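Long-range contacts in putative L-alanine-DL-glutamate epimerase (Burkholderia xenovorans, PDB 3GO2), which binds magnesium and probably acts as a racemase or epimerase: residues 219-224 with 245-250; 228-233 with 254-259; 241-246 with 338-343. All coordinates share one frame; numbering follows the deposited sequence.

In the fold
All three contacts belong to the barrel domain and border strand 243-245. Contact 1 joins the ends of strands 215-219 and 243-245 at the magnesium site; contact 2 pairs the helices that follow these strands, its centre about 10 Å from that of contact 1. The two meet where Y229 OH lies 3.2 Å from A224 N, a probable hydrogen bond. Contact 3 shares E245 and I246 with contact 1, their centres about 14 Å apart, and lies near the starts of strands 243-245 and 342-344; the side chain of W243 is about 7 Å from a magnesium ion at nearest atoms. I246 also links contacts 2 and 3, its CD1 lying 3.8 Å from V257 CG1.

Contact 1. Residues 219-224 with 245-250; sequences DLNFNA and EIDSYS. With MG (magnesium ion), chain B; MG (magnesium ion), chain C.
D219 and E245 form a parallel beta bridge, CA to CA 4.5 Å, where neighbouring barrel strands end at the metal site of the enolase superfamily. Two backbone hydrogen bonds follow: L220 N gives to E245 O (2.8 Å), and D247 N to N221 O (2.9 Å), the latter donor standing above the carbonyl plane. N221 also binds fumarate and 2-oxoglutarate, absent here. An Asx turn, N221 N to D219 OD1, bends the first loop.

Both acids hold CG anti to the backbone N (chi1 -167° and -173°), and their carboxylates stack with planes 14° apart. D219 OD2 binds magnesium at 2.3 Å and E245 OE1 at a longer 2.6 Å; E269 completes the protein ligands, while K163 forms a salt bridge with E245 OE2. Two waters lie within hydrogen-bonding distance of D247 OD2, one of them bound to this metal.

D247 CB sits over the centre of the F222 ring, 3.4 Å from CE2, and F222 CE1 lies over one face of the obliquely set Y249 ring, 3.6 Å from Y249 CE2. Y249 OH binds a second magnesium ion at 2.5 Å, with T270 O of the same chain and P78 O of a second subunit.

Contact 2. Residues 228-233 with 254-259; sequences GYLKIL and LAYVRN
The Y256 ring receives L230 at its edge: L230 CD1 lies near the ring plane, 3.7 Å from Y256 CE2, and the two side chains cross at about a right angle. Other groups meet this ring: H260 stacks on it, and R258 of a third subunit makes a cation-pi interaction with it; R258 of this chain makes the same interaction with Y256 of a fourth subunit. The second flat group, Y229, does not use its ring here. That ring runs on to L220 and I246, its OH probably hydrogen-bonded with A224 N, and Y229 CB alone touches the facing helix, 4.0 Å from V257 CG1.

V257 is the common partner of three residues on 228-233. Its CG1, anti to the backbone N (chi1 172°), meets both Y229 CB and L233 CD1, the latter at 3.5 Å, a close carbon-carbon approach. L230 reaches the same residue by its other branch, CD2 standing 4.1 Å from V257 CA. No hydrogen bond crosses; the side-chain contacts are apolar and all five touching residues are buried.

The short axes come within 9.8 Å and run nearly parallel, with a signed crossing angle of -16°. Helix 226-235, strand 243-245 and helix 251-259 follow one another in the chain, so the pair represents consecutive outer helices of a beta/alpha barrel, packed side by side around its strands.

Contact 3. Residues 241-246 with 338-343; sequences LFWVEI and NLRIME
F242 and I341 mark the nearest approach of the two backbones, and their CA atoms are still 10.6 Å apart, so no backbone hydrogen bond spans the contact. Strands 243-245 and 342-344 are not neighbours: strands 265-267, 288-291 and 314-317 intervene along the chain, and 342-344 pairs with 118-123. The touching side chains, F242 and W243 against R340 and I341, come from residues at or just before the starts of these strands.

F242 and R340 reach toward each other tip to tip. F242 CZ stands over the centre of the guanidinium face, 3.3 Å from R340 CZ, with the ring and guanidinium planes 31° apart. The arginine chain, bent where chi2 (65°) sets CD, carries its flat end onward to the phenylalanine. I341 adds apolar contacts: its CD1 lies 3.8 Å from F242 CZ, and its CG2 is 3.9 Å from W243 CZ3. The indole edge also passes R340 CG, while CE3 of W243 lies in the plane of the F242 ring, at its edge.

Polar links are indirect. One water donates to F242 O at 2.7 Å and accepts from R340 NH2 at 2.9 Å, lying in the guanidinium plane and over the F242 ring. W243 NE1 gives a weak hydrogen bond to E245 OE2 (3.0 Å, 134° at the hydrogen), an oxygen whose stronger partner is K163.

Chemically, the guanidinium has F242 CZ over one face, while NH2 is partnered by the water and NE by a salt bridge to E227 of a fourth subunit. That carboxylate would be expected to favour the charged form of R340. The salt bridge ties this contact to the subunit interface; W243 reaches the magnesium ligand E245 through no more than a weak bond.

Contact 1. Residues 219-224 with 245-250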
loop_
_atom_site.group_PDB
_atom_site.type_symbol
_atom_site.label_atom_id
_atom_site.label_comp_id
_atom_site.label_asym_id
_atom_site.label_seq_id
_atom_site.Cartn_x
_atom_site.Cartn_y
_atom_site.Cartn_z
ATOM N N ASP A 219 11.111 24.201 -19.346
ATOM C CA ASP A 219 12.007 23.136 -18.877
ATOM C C ASP A 219 12.788 23.643 -17.678
ATOM O O ASP A 219 13.578 24.612 -17.763
ATOM C CB ASP A 219 12.939 22.734 -20.021
ATOM C CG ASP A 219 13.700 21.448 -19.778
ATOM O OD1 ASP A 219 13.646 20.889 -18.657
ATOM O OD2 ASP A 219 14.394 21.014 -20.736
ATOM N N LEU A 220 12.596 22.945 -16.564
ATOM C CA LEU A 220 13.316 23.209 -15.335
ATOM C C LEU A 220 14.496 22.282 -15.081
ATOM O O LEU A 220 15.228 22.466 -14.103
ATOM C CB LEU A 220 12.345 23.137 -14.164
ATOM C CG LEU A 220 11.120 24.018 -14.289
ATOM C CD1 LEU A 220 10.161 23.767 -13.075
ATOM C CD2 LEU A 220 11.520 25.512 -14.411
ATOM N N ASN A 221 14.683 21.289 -15.956
ATOM C CA ASN A 221 15.760 20.326 -15.837
ATOM C C ASN A 221 15.824 19.785 -14.389
ATOM O O ASN A 221 14.799 19.396 -13.856
ATOM C CB ASN A 221 17.082 20.910 -16.332
ATOM C CG ASN A 221 17.105 21.147 -17.835
ATOM O OD1 ASN A 221 17.431 20.243 -18.633
ATOM N ND2 ASN A 221 16.772 22.336 -18.222
ATOM N N PHE A 222 17.014 19.769 -13.782
ATOM C CA PHE A 222 17.184 19.293 -12.415
ATOM C C PHE A 222 17.428 20.475 -11.458
ATOM O O PHE A 222 18.138 20.326 -10.470
ATOM C CB PHE A 222 18.416 18.380 -12.302
ATOM C CG PHE A 222 18.321 17.017 -12.985
ATOM C CD1 PHE A 222 17.973 15.873 -12.253
ATOM C CD2 PHE A 222 18.744 16.850 -14.297
ATOM C CE1 PHE A 222 17.989 14.613 -12.852
ATOM C CE2 PHE A 222 18.750 15.600 -14.889
ATOM C CZ PHE A 222 18.393 14.482 -14.164
ATOM N N ASN A 223 16.878 21.651 -11.774
ATOM C CA ASN A 223 17.296 22.896 -11.106
ATOM C C ASN A 223 16.634 23.249 -9.789
ATOM O O ASN A 223 16.911 24.322 -9.240
ATOM C CB ASN A 223 17.171 24.066 -12.095
ATOM C CG ASN A 223 18.167 23.948 -13.216
ATOM O OD1 ASN A 223 19.345 23.655 -12.971
ATOM N ND2 ASN A 223 17.715 24.122 -14.458
ATOM N N ALA A 224 15.821 22.358 -9.246
ATOM C CA ALA A 224 15.291 22.528 -7.888
ATOM C C ALA A 224 15.106 21.200 -7.165
ATOM O O ALA A 224 15.430 20.121 -7.708
ATOM C CB ALA A 224 13.969 23.292 -7.946
ATOM N N GLU A 245 8.611 20.733 -17.410
ATOM C CA GLU A 245 9.510 19.601 -17.489
ATOM C C GLU A 245 10.474 19.604 -16.324
ATOM O O GLU A 245 11.188 20.599 -16.087
ATOM C CB GLU A 245 10.259 19.689 -18.821
ATOM C CG GLU A 245 11.117 18.540 -19.177
ATOM C CD GLU A 245 11.671 18.651 -20.625
ATOM O OE1 GLU A 245 12.629 17.919 -20.930
ATOM O OE2 GLU A 245 11.130 19.420 -21.458
ATOM N N ILE A 246 10.463 18.493 -15.582
ATOM C CA ILE A 246 11.233 18.357 -14.352
ATOM C C ILE A 246 11.923 17.000 -14.371
ATOM O O ILE A 246 11.248 15.988 -14.367
ATOM C CB ILE A 246 10.327 18.420 -13.117
ATOM C CG1 ILE A 246 9.622 19.779 -13.018
ATOM C CG2 ILE A 246 11.157 18.133 -11.824
ATOM C CD1 ILE A 246 8.562 19.899 -11.906
ATOM N N ASP A 247 13.253 16.992 -14.395
ATOM C CA ASP A 247 14.022 15.770 -14.257
ATOM C C ASP A 247 14.251 15.514 -12.771
ATOM O O ASP A 247 14.540 16.424 -12.006
ATOM C CB ASP A 247 15.332 15.868 -15.022
ATOM C CG ASP A 247 15.109 16.004 -16.484
ATOM O OD1 ASP A 247 14.470 15.099 -17.070
ATOM O OD2 ASP A 247 15.550 17.029 -17.039
ATOM N N SER A 248 14.115 14.256 -12.373
ATOM C CA SER A 248 14.202 13.870 -10.975
ATOM C C SER A 248 14.553 12.411 -10.870
ATOM O O SER A 248 14.043 11.581 -11.651
ATOM C CB SER A 248 12.832 14.084 -10.320
ATOM O OG SER A 248 12.870 13.734 -8.945
ATOM N N TYR A 249 15.350 12.079 -9.847
ATOM C CA TYR A 249 15.596 10.702 -9.483
ATOM C C TYR A 249 14.781 10.276 -8.239
ATOM O O TYR A 249 15.095 9.275 -7.583
ATOM C CB TYR A 249 17.088 10.521 -9.264
ATOM C CG TYR A 249 17.894 10.682 -10.541
ATOM C CD1 TYR A 249 17.569 9.956 -11.663
ATOM C CD2 TYR A 249 18.989 11.551 -10.611
ATOM C CE1 TYR A 249 18.291 10.060 -12.828
ATOM C CE2 TYR A 249 19.734 11.655 -11.791
ATOM C CZ TYR A 249 19.370 10.895 -12.888
ATOM O OH TYR A 249 20.066 10.960 -14.073
ATOM N N SER A 250 13.744 11.046 -7.937
ATOM C CA SER A 250 12.787 10.719 -6.889
ATOM C C SER A 250 11.373 10.544 -7.455
ATOM O O SER A 250 10.635 11.530 -7.592
ATOM C CB SER A 250 12.737 11.815 -5.841
ATOM O OG SER A 250 11.753 11.468 -4.840
HETATM MG MG MG B . 15.058 18.876 -21.252
HETATM MG MG MG C . 20.045 9.300 -15.881
HETATM O O HOH W 1 14.473 18.350 -19.002
HETATM O O HOH W 2 18.003 17.519 -17.808
HETATM O O HOH W 3 16.815 19.210 -21.219
HETATM O O HOH W 4 15.075 17.270 -9.562
HETATM O O HOH W 5 21.875 7.802 -15.834
HETATM O O HOH W 6 19.011 7.328 -14.693
#

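Contact 2. Residues 228-233 with 254-259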
loop_
_atom_site.group_PDB
_atom_site.type_symbol
_atom_site.label_atom_id
_atom_site.label_comp_id
_atom_site.label_asym_id
_atom_site.label_seq_id
_atom_site.Cartn_x
_atom_site.Cartn_y
_atom_site.Cartn_z
ATOM N N GLY A 228 11.023 23.477 -4.169
ATOM C CA GLY A 228 11.205 24.615 -5.095
ATOM C C GLY A 228 10.359 24.469 -6.343
ATOM O O GLY A 228 9.823 25.456 -6.835
ATOM N N TYR A 229 10.236 23.258 -6.879
ATOM C CA TYR A 229 9.318 23.030 -8.013
ATOM C C TYR A 229 7.897 23.459 -7.635
ATOM O O TYR A 229 7.218 24.117 -8.414
ATOM C CB TYR A 229 9.367 21.565 -8.491
ATOM C CG TYR A 229 10.715 21.112 -9.005
ATOM C CD1 TYR A 229 11.295 21.720 -10.099
ATOM C CD2 TYR A 229 11.386 20.017 -8.445
ATOM C CE1 TYR A 229 12.516 21.309 -10.592
ATOM C CE2 TYR A 229 12.602 19.589 -8.941
ATOM C CZ TYR A 229 13.171 20.246 -10.013
ATOM O OH TYR A 229 14.371 19.835 -10.537
ATOM N N LEU A 230 7.446 23.125 -6.429
ATOM C CA LEU A 230 6.111 23.539 -5.976
ATOM C C LEU A 230 6.010 25.062 -5.928
ATOM O O LEU A 230 5.008 25.638 -6.360
ATOM C CB LEU A 230 5.791 22.941 -4.616
ATOM C CG LEU A 230 5.571 21.412 -4.544
ATOM C CD1 LEU A 230 5.831 20.819 -3.112
ATOM C CD2 LEU A 230 4.170 21.055 -5.041
ATOM N N LYS A 231 7.067 25.714 -5.459
ATOM C CA LYS A 231 7.066 27.175 -5.391
ATOM C C LYS A 231 6.913 27.767 -6.808
ATOM O O LYS A 231 6.174 28.746 -7.023
ATOM C CB LYS A 231 8.326 27.692 -4.717
ATOM C CG LYS A 231 8.303 27.432 -3.212
ATOM C CD LYS A 231 9.646 27.610 -2.557
ATOM C CE LYS A 231 10.131 29.032 -2.572
ATOM N NZ LYS A 231 9.658 29.829 -1.434
ATOM N N ILE A 232 7.597 27.157 -7.768
ATOM C CA ILE A 232 7.541 27.608 -9.159
ATOM C C ILE A 232 6.160 27.397 -9.724
ATOM O O ILE A 232 5.581 28.320 -10.312
ATOM C CB ILE A 232 8.610 26.927 -10.035
ATOM C CG1 ILE A 232 10.006 27.435 -9.637
ATOM C CG2 ILE A 232 8.282 27.166 -11.541
ATOM C CD1 ILE A 232 11.176 26.560 -10.168
ATOM N N LEU A 233 5.587 26.217 -9.504
ATOM C CA LEU A 233 4.235 25.930 -9.992
ATOM C C LEU A 233 3.172 26.852 -9.385
ATOM O O LEU A 233 2.234 27.249 -10.068
ATOM C CB LEU A 233 3.865 24.466 -9.730
ATOM C CG LEU A 233 4.734 23.453 -10.471
ATOM C CD1 LEU A 233 4.395 22.043 -9.950
ATOM C CD2 LEU A 233 4.548 23.523 -11.999
ATOM N N LEU A 254 8.720 13.609 -7.362
ATOM C CA LEU A 254 8.115 14.082 -8.610
ATOM C C LEU A 254 6.624 13.840 -8.621
ATOM O O LEU A 254 5.869 14.728 -9.040
ATOM C CB LEU A 254 8.779 13.467 -9.827
ATOM C CG LEU A 254 8.300 13.948 -11.184
ATOM C CD1 LEU A 254 8.513 15.473 -11.340
ATOM C CD2 LEU A 254 8.975 13.169 -12.333
ATOM N N ALA A 255 6.185 12.671 -8.141
ATOM C CA ALA A 255 4.747 12.411 -8.058
ATOM C C ALA A 255 4.028 13.406 -7.139
ATOM O O ALA A 255 2.908 13.813 -7.422
ATOM C CB ALA A 255 4.460 10.964 -7.635
ATOM N N TYR A 256 4.667 13.792 -6.047
ATOM C CA TYR A 256 4.091 14.794 -5.142
ATOM C C TYR A 256 3.926 16.113 -5.890
ATOM O O TYR A 256 2.878 16.776 -5.816
ATOM C CB TYR A 256 4.954 14.958 -3.859
ATOM C CG TYR A 256 4.268 15.828 -2.850
ATOM C CD1 TYR A 256 3.429 15.268 -1.888
ATOM C CD2 TYR A 256 4.377 17.205 -2.899
ATOM C CE1 TYR A 256 2.765 16.041 -0.987
ATOM C CE2 TYR A 256 3.682 18.015 -2.000
ATOM C CZ TYR A 256 2.864 17.426 -1.058
ATOM O OH TYR A 256 2.160 18.199 -0.173
ATOM N N VAL A 257 4.975 16.518 -6.601
ATOM C CA VAL A 257 4.931 17.731 -7.382
ATOM C C VAL A 257 3.798 17.674 -8.404
ATOM O O VAL A 257 3.000 18.617 -8.494
ATOM C CB VAL A 257 6.307 18.028 -8.041
ATOM C CG1 VAL A 257 6.193 19.199 -9.008
ATOM C CG2 VAL A 257 7.369 18.323 -6.923
ATOM N N ARG A 258 3.702 16.582 -9.164
ATOM C CA ARG A 258 2.656 16.506 -10.188
ATOM C C ARG A 258 1.264 16.625 -9.558
ATOM O O ARG A 258 0.385 17.331 -10.069
ATOM C CB ARG A 258 2.761 15.245 -11.024
ATOM C CG ARG A 258 1.796 15.231 -12.211
ATOM C CD ARG A 258 1.491 13.847 -12.643
ATOM N NE ARG A 258 0.535 13.818 -13.757
ATOM C CZ ARG A 258 -0.163 12.748 -14.102
ATOM N NH1 ARG A 258 -0.056 11.582 -13.429
ATOM N NH2 ARG A 258 -0.994 12.823 -15.120
ATOM N N ASN A 259 1.069 15.941 -8.433
ATOM C CA ASN A 259 -0.233 15.918 -7.775
ATOM C C ASN A 259 -0.700 17.306 -7.385
ATOM O O ASN A 259 -1.915 17.539 -7.272
ATOM C CB ASN A 259 -0.173 15.016 -6.549
ATOM C CG ASN A 259 -1.527 14.707 -5.986
ATOM O OD1 ASN A 259 -2.503 14.558 -6.730
ATOM N ND2 ASN A 259 -1.606 14.591 -4.658
#

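Contact 3. Residues 241-246 with 338-343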
loop_
_atom_site.group_PDB
_atom_site.type_symbol
_atom_site.label_atom_id
_atom_site.label_comp_id
_atom_site.label_asym_id
_atom_site.label_seq_id
_atom_site.Cartn_x
_atom_site.Cartn_y
_atom_site.Cartn_z
ATOM N N LEU A 241 0.677 26.797 -19.754
ATOM C CA LEU A 241 1.886 26.059 -20.147
ATOM C C LEU A 241 1.549 24.671 -20.684
ATOM O O LEU A 241 0.812 23.903 -20.057
ATOM C CB LEU A 241 2.855 25.907 -18.967
ATOM C CG LEU A 241 3.329 27.225 -18.345
ATOM C CD1 LEU A 241 4.065 27.045 -17.023
ATOM C CD2 LEU A 241 4.219 27.942 -19.354
ATOM N N PHE A 242 2.133 24.348 -21.825
ATOM C CA PHE A 242 1.932 23.067 -22.504
ATOM C C PHE A 242 2.453 21.942 -21.629
ATOM O O PHE A 242 1.815 20.907 -21.465
ATOM C CB PHE A 242 2.683 23.129 -23.826
ATOM C CG PHE A 242 2.602 21.900 -24.674
ATOM C CD1 PHE A 242 1.770 21.862 -25.785
ATOM C CD2 PHE A 242 3.434 20.817 -24.445
ATOM C CE1 PHE A 242 1.765 20.753 -26.604
ATOM C CE2 PHE A 242 3.391 19.696 -25.257
ATOM C CZ PHE A 242 2.578 19.674 -26.346
ATOM N N TRP A 243 3.619 22.175 -21.039
ATOM C CA TRP A 243 4.130 21.330 -19.995
ATOM C C TRP A 243 5.167 22.072 -19.160
ATOM O O TRP A 243 5.768 23.062 -19.612
ATOM C CB TRP A 243 4.650 19.981 -20.525
ATOM C CG TRP A 243 5.998 19.875 -21.200
ATOM C CD1 TRP A 243 7.170 20.509 -20.864
ATOM C CD2 TRP A 243 6.317 18.976 -22.258
ATOM N NE1 TRP A 243 8.189 20.081 -21.675
ATOM C CE2 TRP A 243 7.698 19.121 -22.531
ATOM C CE3 TRP A 243 5.572 18.028 -22.994
ATOM C CZ2 TRP A 243 8.336 18.387 -23.522
ATOM C CZ3 TRP A 243 6.204 17.306 -23.972
ATOM C CH2 TRP A 243 7.585 17.484 -24.237
ATOM N N VAL A 244 5.398 21.548 -17.957
ATOM C CA VAL A 244 6.542 21.931 -17.135
ATOM C C VAL A 244 7.367 20.652 -16.964
ATOM O O VAL A 244 6.883 19.620 -16.504
ATOM C CB VAL A 244 6.146 22.473 -15.768
ATOM C CG1 VAL A 244 7.396 22.795 -14.944
ATOM C CG2 VAL A 244 5.267 23.682 -15.921
ATOM N N GLU A 245 8.611 20.733 -17.410
ATOM C CA GLU A 245 9.510 19.601 -17.489
ATOM C C GLU A 245 10.474 19.604 -16.324
ATOM O O GLU A 245 11.188 20.599 -16.087
ATOM C CB GLU A 245 10.259 19.689 -18.821
ATOM C CG GLU A 245 11.117 18.540 -19.177
ATOM C CD GLU A 245 11.671 18.651 -20.625
ATOM O OE1 GLU A 245 12.629 17.919 -20.930
ATOM O OE2 GLU A 245 11.130 19.420 -21.458
ATOM N N ILE A 246 10.463 18.493 -15.582
ATOM C CA ILE A 246 11.233 18.357 -14.352
ATOM C C ILE A 246 11.923 17.000 -14.371
ATOM O O ILE A 246 11.248 15.988 -14.367
ATOM C CB ILE A 246 10.327 18.420 -13.117
ATOM C CG1 ILE A 246 9.622 19.779 -13.018
ATOM C CG2 ILE A 246 11.157 18.133 -11.824
ATOM C CD1 ILE A 246 8.562 19.899 -11.906
ATOM N N ASN A 338 1.419 6.539 -29.523
ATOM C CA ASN A 338 1.224 7.405 -28.362
ATOM C C ASN A 338 2.277 8.528 -28.310
ATOM O O ASN A 338 3.051 8.627 -27.372
ATOM C CB ASN A 338 1.180 6.575 -27.057
ATOM C CG ASN A 338 2.406 5.657 -26.871
ATOM O OD1 ASN A 338 2.812 4.963 -27.805
ATOM N ND2 ASN A 338 2.958 5.630 -25.658
ATOM N N LEU A 339 2.298 9.359 -29.360
ATOM C CA LEU A 339 3.291 10.416 -29.528
ATOM C C LEU A 339 2.721 11.768 -29.110
ATOM O O LEU A 339 1.759 12.266 -29.722
ATOM C CB LEU A 339 3.771 10.491 -30.982
ATOM C CG LEU A 339 4.765 11.600 -31.325
ATOM C CD1 LEU A 339 6.167 11.310 -30.771
ATOM C CD2 LEU A 339 4.821 11.808 -32.853
ATOM N N ARG A 340 3.319 12.381 -28.094
ATOM C CA ARG A 340 2.850 13.686 -27.628
ATOM C C ARG A 340 3.160 14.814 -28.609
ATOM O O ARG A 340 2.272 15.627 -28.961
ATOM C CB ARG A 340 3.478 14.063 -26.258
ATOM C CG ARG A 340 2.948 15.406 -25.723
ATOM C CD ARG A 340 1.476 15.291 -25.425
ATOM N NE ARG A 340 0.815 16.535 -25.069
ATOM C CZ ARG A 340 0.228 17.367 -25.932
ATOM N NH1 ARG A 340 0.287 17.155 -27.243
ATOM N NH2 ARG A 340 -0.392 18.440 -25.481
ATOM N N ILE A 341 4.431 14.868 -28.996
ATOM C CA ILE A 341 5.045 15.949 -29.786
ATOM C C ILE A 341 6.519 15.571 -29.950
ATOM O O ILE A 341 6.990 14.683 -29.239
ATOM C CB ILE A 341 4.921 17.309 -29.071
ATOM C CG1 ILE A 341 5.247 18.466 -30.004
ATOM C CG2 ILE A 341 5.817 17.388 -27.832
ATOM C CD1 ILE A 341 4.705 19.807 -29.474
ATOM N N MET A 342 7.245 16.218 -30.871
ATOM C CA MET A 342 8.692 15.982 -31.040
ATOM C C MET A 342 9.498 17.271 -30.854
ATOM O O MET A 342 9.204 18.309 -31.436
ATOM C CB MET A 342 9.045 15.339 -32.400
ATOM C CG MET A 342 10.574 15.163 -32.660
ATOM S SD MET A 342 10.864 14.049 -34.075
ATOM C CE MET A 342 12.498 14.725 -34.561
ATOM N N GLU A 343 10.509 17.193 -30.007
ATOM C CA GLU A 343 11.460 18.276 -29.828
ATOM C C GLU A 343 12.346 18.463 -31.043
ATOM O O GLU A 343 12.793 17.508 -31.624
ATOM C CB GLU A 343 12.381 17.930 -28.640
ATOM C CG GLU A 343 13.354 19.053 -28.280
ATOM C CD GLU A 343 14.223 18.727 -27.084
ATOM O OE1 GLU A 343 14.376 17.524 -26.759
ATOM O OE2 GLU A 343 14.748 19.687 -26.475
HETATM O O HOH W 7 -0.097 19.421 -22.735
#